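Local coordinates for protein major extracellular endoglucanase (Xanthomonas campestris pv. campestris, PDB 4TUF) that hydrolyses internal beta-1,4-glucosidic linkages in cellulose, lichenin and cereal beta-D-glucans through its glycosyl hydrolase family 5 catalytic domain, at residues A[38-48]-A[325-333]. Sequence-based numbering, arbitrary orientation.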
ATOM      1  N   TRP A  38       4.198 -10.789  19.608  1.00 49.30           N
ATOM      2  CA  TRP A  38       3.836 -11.661  20.725  1.00 55.65           C
ATOM      3  C   TRP A  38       4.280 -13.087  20.423  1.00 54.40           C
ATOM      4  O   TRP A  38       4.444 -13.902  21.327  1.00 62.29           O
ATOM      5  CB  TRP A  38       2.327 -11.625  21.004  1.00 54.39           C
ATOM      6  CG  TRP A  38       1.469 -11.904  19.801  1.00 53.95           C
ATOM      7  CD1 TRP A  38       1.050 -13.123  19.357  1.00 50.94           C
ATOM      8  CD2 TRP A  38       0.923 -10.938  18.894  1.00 54.07           C
ATOM      9  NE1 TRP A  38       0.280 -12.979  18.227  1.00 45.85           N
ATOM     10  CE2 TRP A  38       0.184 -11.647  17.924  1.00 51.42           C
ATOM     11  CE3 TRP A  38       0.988  -9.543  18.808  1.00 55.20           C
ATOM     12  CZ2 TRP A  38      -0.483 -11.008  16.878  1.00 52.26           C
ATOM     13  CZ3 TRP A  38       0.323  -8.909  17.767  1.00 51.97           C
ATOM     14  CH2 TRP A  38      -0.400  -9.642  16.815  1.00 50.03           C
ATOM     15  N   ALA A  39       4.486 -13.374  19.142  1.00 53.00           N
ATOM     16  CA  ALA A  39       4.788 -14.727  18.698  1.00 55.98           C
ATOM     17  C   ALA A  39       6.195 -14.859  18.117  1.00 55.99           C
ATOM     18  O   ALA A  39       6.780 -15.941  18.133  1.00 50.72           O
ATOM     19  CB  ALA A  39       3.759 -15.173  17.675  1.00 47.49           C
ATOM     20  N   ARG A  40       6.732 -13.753  17.607  1.00 57.55           N
ATOM     21  CA  ARG A  40       7.998 -13.776  16.878  1.00 54.32           C
ATOM     22  C   ARG A  40       8.949 -12.656  17.294  1.00 52.49           C
ATOM     23  O   ARG A  40       8.532 -11.656  17.880  1.00 52.49           O
ATOM     24  CB  ARG A  40       7.737 -13.674  15.370  1.00 50.05           C
ATOM     25  CG  ARG A  40       6.814 -14.742  14.807  1.00 48.71           C
ATOM     26  CD  ARG A  40       7.504 -16.093  14.707  1.00 52.03           C
ATOM     27  NE  ARG A  40       8.766 -16.026  13.971  1.00 56.26           N
ATOM     28  CZ  ARG A  40       8.864 -15.933  12.646  1.00 52.04           C
ATOM     29  NH1 ARG A  40       7.773 -15.886  11.896  1.00 47.59           N
ATOM     30  NH2 ARG A  40      10.056 -15.879  12.070  1.00 52.65           N
ATOM     31  N   ASN A  41      10.228 -12.834  16.978  1.00 45.00           N
ATOM     32  CA  ASN A  41      11.219 -11.771  17.106  1.00 44.47           C
ATOM     33  C   ASN A  41      11.206 -10.911  15.851  1.00 45.46           C
ATOM     34  O   ASN A  41      11.265 -11.436  14.739  1.00 49.23           O
ATOM     35  CB  ASN A  41      12.611 -12.357  17.344  1.00 46.32           C
ATOM     36  CG  ASN A  41      13.701 -11.309  17.282  1.00 50.39           C
ATOM     37  OD1 ASN A  41      14.328 -11.109  16.244  1.00 50.42           O
ATOM     38  ND2 ASN A  41      13.930 -10.629  18.396  1.00 50.98           N
ATOM     39  N   TRP A  42      11.122  -9.597  16.027  1.00 47.32           N
ATOM     40  CA  TRP A  42      10.880  -8.692  14.900  1.00 47.54           C
ATOM     41  C   TRP A  42      11.973  -8.783  13.834  1.00 49.99           C
ATOM     42  O   TRP A  42      11.681  -8.795  12.642  1.00 49.95           O
ATOM     43  CB  TRP A  42      10.747  -7.246  15.394  1.00 43.63           C
ATOM     44  CG  TRP A  42      12.021  -6.671  15.930  1.00 45.00           C
ATOM     45  CD1 TRP A  42      12.569  -6.880  17.170  1.00 48.93           C
ATOM     46  CD2 TRP A  42      12.916  -5.797  15.239  1.00 42.98           C
ATOM     47  NE1 TRP A  42      13.751  -6.184  17.287  1.00 48.42           N
ATOM     48  CE2 TRP A  42      13.985  -5.514  16.114  1.00 47.74           C
ATOM     49  CE3 TRP A  42      12.916  -5.224  13.964  1.00 37.30           C
ATOM     50  CZ2 TRP A  42      15.041  -4.684  15.751  1.00 50.76           C
ATOM     51  CZ3 TRP A  42      13.962  -4.404  13.606  1.00 42.20           C
ATOM     52  CH2 TRP A  42      15.011  -4.138  14.495  1.00 46.46           C
ATOM     53  N   LYS A  43      13.227  -8.861  14.271  1.00 55.64           N
ATOM     54  CA  LYS A  43      14.358  -8.948  13.355  1.00 49.46           C
ATOM     55  C   LYS A  43      14.327 -10.264  12.576  1.00 50.69           C
ATOM     56  O   LYS A  43      14.590 -10.285  11.372  1.00 54.49           O
ATOM     57  CB  LYS A  43      15.676  -8.818  14.120  1.00 45.54           C
ATOM     58  CG  LYS A  43      16.692  -7.871  13.502  1.00 50.08           C
ATOM     59  CD  LYS A  43      18.096  -8.188  14.011  1.00 62.93           C
ATOM     60  CE  LYS A  43      19.057  -7.013  13.850  1.00 70.82           C
ATOM     61  NZ  LYS A  43      18.799  -5.936  14.853  1.00 71.73           N
ATOM     62  N   ASP A  44      13.999 -11.356  13.262  1.00 45.79           N
ATOM     63  CA  ASP A  44      13.942 -12.668  12.622  1.00 54.69           C
ATOM     64  C   ASP A  44      12.788 -12.765  11.627  1.00 48.03           C
ATOM     65  O   ASP A  44      12.899 -13.434  10.603  1.00 44.80           O
ATOM     66  CB  ASP A  44      13.826 -13.775  13.673  1.00 71.98           C
ATOM     67  CG  ASP A  44      15.138 -14.022  14.406  1.00 94.09           C
ATOM     68  OD1 ASP A  44      16.064 -13.189  14.269  1.00 98.09           O
ATOM     69  OD2 ASP A  44      15.243 -15.044  15.122  1.00101.98           O
ATOM     70  N   MET A  45      11.683 -12.093  11.925  1.00 45.75           N
ATOM     71  CA  MET A  45      10.537 -12.090  11.027  1.00 42.26           C
ATOM     72  C   MET A  45      10.839 -11.306   9.743  1.00 44.87           C
ATOM     73  O   MET A  45      10.357 -11.649   8.665  1.00 47.27           O
ATOM     74  CB  MET A  45       9.311 -11.513  11.736  1.00 40.87           C
ATOM     75  CG  MET A  45       8.007 -11.749  10.999  1.00 45.89           C
ATOM     76  SD  MET A  45       6.567 -11.729  12.081  1.00 56.85           S
ATOM     77  CE  MET A  45       6.609 -10.048  12.675  1.00 36.70           C
ATOM     78  N   ILE A  46      11.638 -10.252   9.859  1.00 44.96           N
ATOM     79  CA  ILE A  46      12.064  -9.505   8.680  1.00 45.08           C
ATOM     80  C   ILE A  46      13.006 -10.360   7.839  1.00 44.57           C
ATOM     81  O   ILE A  46      12.866 -10.439   6.620  1.00 40.95           O
ATOM     82  CB  ILE A  46      12.755  -8.184   9.068  1.00 43.59           C
ATOM     83  CG1 ILE A  46      11.722  -7.181   9.586  1.00 43.13           C
ATOM     84  CG2 ILE A  46      13.512  -7.598   7.883  1.00 39.68           C
ATOM     85  CD1 ILE A  46      12.337  -5.912  10.122  1.00 44.94           C
ATOM     86  N   VAL A  47      13.961 -11.001   8.508  1.00 47.31           N
ATOM     87  CA  VAL A  47      14.913 -11.897   7.863  1.00 44.97           C
ATOM     88  C   VAL A  47      14.186 -12.953   7.041  1.00 48.07           C
ATOM     89  O   VAL A  47      14.619 -13.308   5.942  1.00 54.22           O
ATOM     90  CB  VAL A  47      15.826 -12.583   8.912  1.00 44.87           C
ATOM     91  CG1 VAL A  47      16.475 -13.840   8.348  1.00 48.54           C
ATOM     92  CG2 VAL A  47      16.878 -11.611   9.417  1.00 45.14           C
ATOM     93  N   GLN A  48      13.062 -13.432   7.567  1.00 49.47           N
ATOM     94  CA  GLN A  48      12.302 -14.481   6.902  1.00 49.54           C
ATOM     95  C   GLN A  48      11.605 -13.988   5.641  1.00 48.42           C
ATOM     96  O   GLN A  48      11.571 -14.689   4.634  1.00 56.11           O
ATOM     97  CB  GLN A  48      11.259 -15.080   7.841  1.00 43.43           C
ATOM     98  CG  GLN A  48      10.595 -16.308   7.255  1.00 45.54           C
ATOM     99  CD  GLN A  48       9.541 -16.899   8.155  1.00 46.52           C
ATOM    100  OE1 GLN A  48       9.037 -16.234   9.062  1.00 44.19           O
ATOM    101  NE2 GLN A  48       9.197 -18.164   7.910  1.00 47.31           N
ATOM    102  N   LEU A 325       1.911 -15.602   6.181  1.00 45.61           N
ATOM    103  CA  LEU A 325       2.032 -16.475   7.346  1.00 47.03           C
ATOM    104  C   LEU A 325       0.677 -17.044   7.748  1.00 48.25           C
ATOM    105  O   LEU A 325      -0.356 -16.396   7.577  1.00 47.74           O
ATOM    106  CB  LEU A 325       2.641 -15.726   8.534  1.00 39.00           C
ATOM    107  CG  LEU A 325       4.072 -15.214   8.386  1.00 36.81           C
ATOM    108  CD1 LEU A 325       4.430 -14.366   9.581  1.00 40.13           C
ATOM    109  CD2 LEU A 325       5.048 -16.366   8.246  1.00 37.11           C
ATOM    110  N   ARG A 326       0.684 -18.258   8.284  1.00 47.98           N
ATOM    111  CA  ARG A 326      -0.521 -18.823   8.870  1.00 50.42           C
ATOM    112  C   ARG A 326      -0.702 -18.288  10.292  1.00 48.47           C
ATOM    113  O   ARG A 326       0.058 -17.432  10.740  1.00 41.43           O
ATOM    114  CB  ARG A 326      -0.464 -20.350   8.867  1.00 46.62           C
ATOM    115  CG  ARG A 326      -0.332 -20.970   7.482  1.00 47.21           C
ATOM    116  CD  ARG A 326      -0.570 -22.474   7.530  1.00 65.19           C
ATOM    117  NE  ARG A 326      -0.351 -23.105   6.233  1.00 74.18           N
ATOM    118  CZ  ARG A 326      -1.275 -23.191   5.283  1.00 83.25           C
ATOM    119  NH1 ARG A 326      -2.483 -22.684   5.491  1.00 90.96           N
ATOM    120  NH2 ARG A 326      -0.994 -23.782   4.127  1.00 82.47           N
ATOM    121  N   ASP A 327      -1.701 -18.799  11.000  1.00 48.78           N
ATOM    122  CA  ASP A 327      -2.066 -18.260  12.307  1.00 49.15           C
ATOM    123  C   ASP A 327      -1.030 -18.564  13.392  1.00 51.79           C
ATOM    124  O   ASP A 327      -1.058 -17.956  14.464  1.00 54.87           O
ATOM    125  CB  ASP A 327      -3.437 -18.794  12.727  1.00 59.40           C
ATOM    126  CG  ASP A 327      -4.520 -18.489  11.709  1.00 73.78           C
ATOM    127  OD1 ASP A 327      -4.551 -17.351  11.190  1.00 77.90           O
ATOM    128  OD2 ASP A 327      -5.334 -19.391  11.421  1.00 83.35           O
ATOM    129  N   ASP A 328      -0.120 -19.498  13.119  1.00 51.48           N
ATOM    130  CA  ASP A 328       0.946 -19.820  14.067  1.00 50.29           C
ATOM    131  C   ASP A 328       2.111 -18.837  13.946  1.00 51.07           C
ATOM    132  O   ASP A 328       3.086 -18.923  14.691  1.00 55.46           O
ATOM    133  CB  ASP A 328       1.445 -21.257  13.869  1.00 50.99           C
ATOM    134  CG  ASP A 328       1.831 -21.557  12.430  1.00 60.94           C
ATOM    135  OD1 ASP A 328       1.901 -20.618  11.605  1.00 62.82           O
ATOM    136  OD2 ASP A 328       2.076 -22.741  12.124  1.00 57.55           O
ATOM    137  N   TRP A 329       2.003 -17.920  12.989  1.00 48.09           N
ATOM    138  CA  TRP A 329       2.989 -16.863  12.776  1.00 43.46           C
ATOM    139  C   TRP A 329       4.363 -17.378  12.368  1.00 46.41           C
ATOM    140  O   TRP A 329       5.341 -16.631  12.405  1.00 39.93           O
ATOM    141  CB  TRP A 329       3.112 -15.999  14.031  1.00 42.74           C
ATOM    142  CG  TRP A 329       2.017 -15.011  14.127  1.00 44.70           C
ATOM    143  CD1 TRP A 329       0.818 -15.166  14.761  1.00 46.88           C
ATOM    144  CD2 TRP A 329       2.000 -13.707  13.538  1.00 37.33           C
ATOM    145  NE1 TRP A 329       0.056 -14.029  14.610  1.00 50.87           N
ATOM    146  CE2 TRP A 329       0.760 -13.120  13.861  1.00 42.62           C
ATOM    147  CE3 TRP A 329       2.912 -12.980  12.771  1.00 38.05           C
ATOM    148  CZ2 TRP A 329       0.412 -11.839  13.443  1.00 44.05           C
ATOM    149  CZ3 TRP A 329       2.565 -11.708  12.357  1.00 44.92           C
ATOM    150  CH2 TRP A 329       1.326 -11.148  12.696  1.00 44.53           C
ATOM    151  N   THR A 330       4.434 -18.644  11.963  1.00 42.84           N
ATOM    152  CA  THR A 330       5.699 -19.238  11.553  1.00 44.10           C
ATOM    153  C   THR A 330       5.598 -19.951  10.208  1.00 48.59           C
ATOM    154  O   THR A 330       6.557 -19.968   9.443  1.00 51.82           O
ATOM    155  CB  THR A 330       6.216 -20.235  12.608  1.00 56.84           C
ATOM    156  OG1 THR A 330       5.154 -21.109  13.006  1.00 63.47           O
ATOM    157  CG2 THR A 330       6.726 -19.497  13.830  1.00 55.20           C
ATOM    158  N   SER A 331       4.439 -20.534   9.918  1.00 48.81           N
ATOM    159  CA  SER A 331       4.270 -21.329   8.701  1.00 46.42           C
ATOM    160  C   SER A 331       3.924 -20.456   7.494  1.00 52.19           C
ATOM    161  O   SER A 331       3.137 -19.514   7.599  1.00 45.44           O
ATOM    162  CB  SER A 331       3.190 -22.389   8.906  1.00 49.34           C
ATOM    163  OG  SER A 331       3.410 -23.114  10.104  1.00 52.18           O
ATOM    164  N   VAL A 332       4.510 -20.782   6.346  1.00 55.25           N
ATOM    165  CA  VAL A 332       4.343 -19.970   5.147  1.00 41.72           C
ATOM    166  C   VAL A 332       3.402 -20.615   4.131  1.00 43.03           C
ATOM    167  O   VAL A 332       3.534 -21.789   3.801  1.00 52.45           O
ATOM    168  CB  VAL A 332       5.709 -19.687   4.471  1.00 42.65           C
ATOM    169  CG1 VAL A 332       5.517 -18.966   3.141  1.00 41.61           C
ATOM    170  CG2 VAL A 332       6.595 -18.872   5.395  1.00 40.43           C
ATOM    171  N   ARG A 333       2.450 -19.824   3.645  1.00 42.23           N
ATOM    172  CA  ARG A 333       1.521 -20.248   2.604  1.00 46.61           C
ATOM    173  C   ARG A 333       2.229 -20.365   1.256  1.00 42.87           C
ATOM    174  O   ARG A 333       2.352 -19.386   0.525  1.00 44.94           O
ATOM    175  CB  ARG A 333       0.352 -19.263   2.501  1.00 50.93           C
ATOM    176  CG  ARG A 333      -0.570 -19.238   3.712  1.00 52.86           C
ATOM    177  CD  ARG A 333      -2.026 -19.212   3.268  1.00 64.67           C
ATOM    178  NE  ARG A 333      -2.292 -20.253   2.272  1.00 76.01           N
ATOM    179  CZ  ARG A 333      -3.400 -20.330   1.541  1.00 81.16           C
ATOM    180  NH1 ARG A 333      -4.360 -19.426   1.685  1.00 83.39           N
ATOM    181  NH2 ARG A 333      -3.549 -21.311   0.661  1.00 82.70           N
TER
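Trp329 packs its indole against Trp38 and Ala39, both on the same side of the ring plane, and against Met45 at its edge; this apolar cluster is the compact part of the contact. Trp38 turns an edge to the face of Trp329 in a T-shaped pair, with five-membered ring centroids 5.1 Å apart and planes at 80°. Ala39 CB packs on Trp329 CB at 3.8 Å, while Met45 SD sits at the edge of the six-membered ring, 3.9 Å from Trp329 CE3, in a Met-aromatic contact. Beside the Trp329 backbone, Arg40 bends at chi2 (-74°) and chi3 (-53°), bringing NH1 to donate to Trp329 O in the carbonyl plane at 2.6 Å. NH1 and NH2 of Arg40 also converge end-on on Gln48 OE1, which helps fix the guanidinium. The solvent side is looser: exposed Thr330 lays CG2 against Arg40 CD at 3.6 Å, and Gln48 NE2 passes Val332 CG2 at 3.7 Å. In the TIM barrel, the contact joins the loop leading into helix 42-51, and that helix's first two turns, to the loop between strand 309-311 and helix 334-344; Trp314 backs Met45 and Leu325, and helix 88-102 flanks helix 42-51 through Ile46.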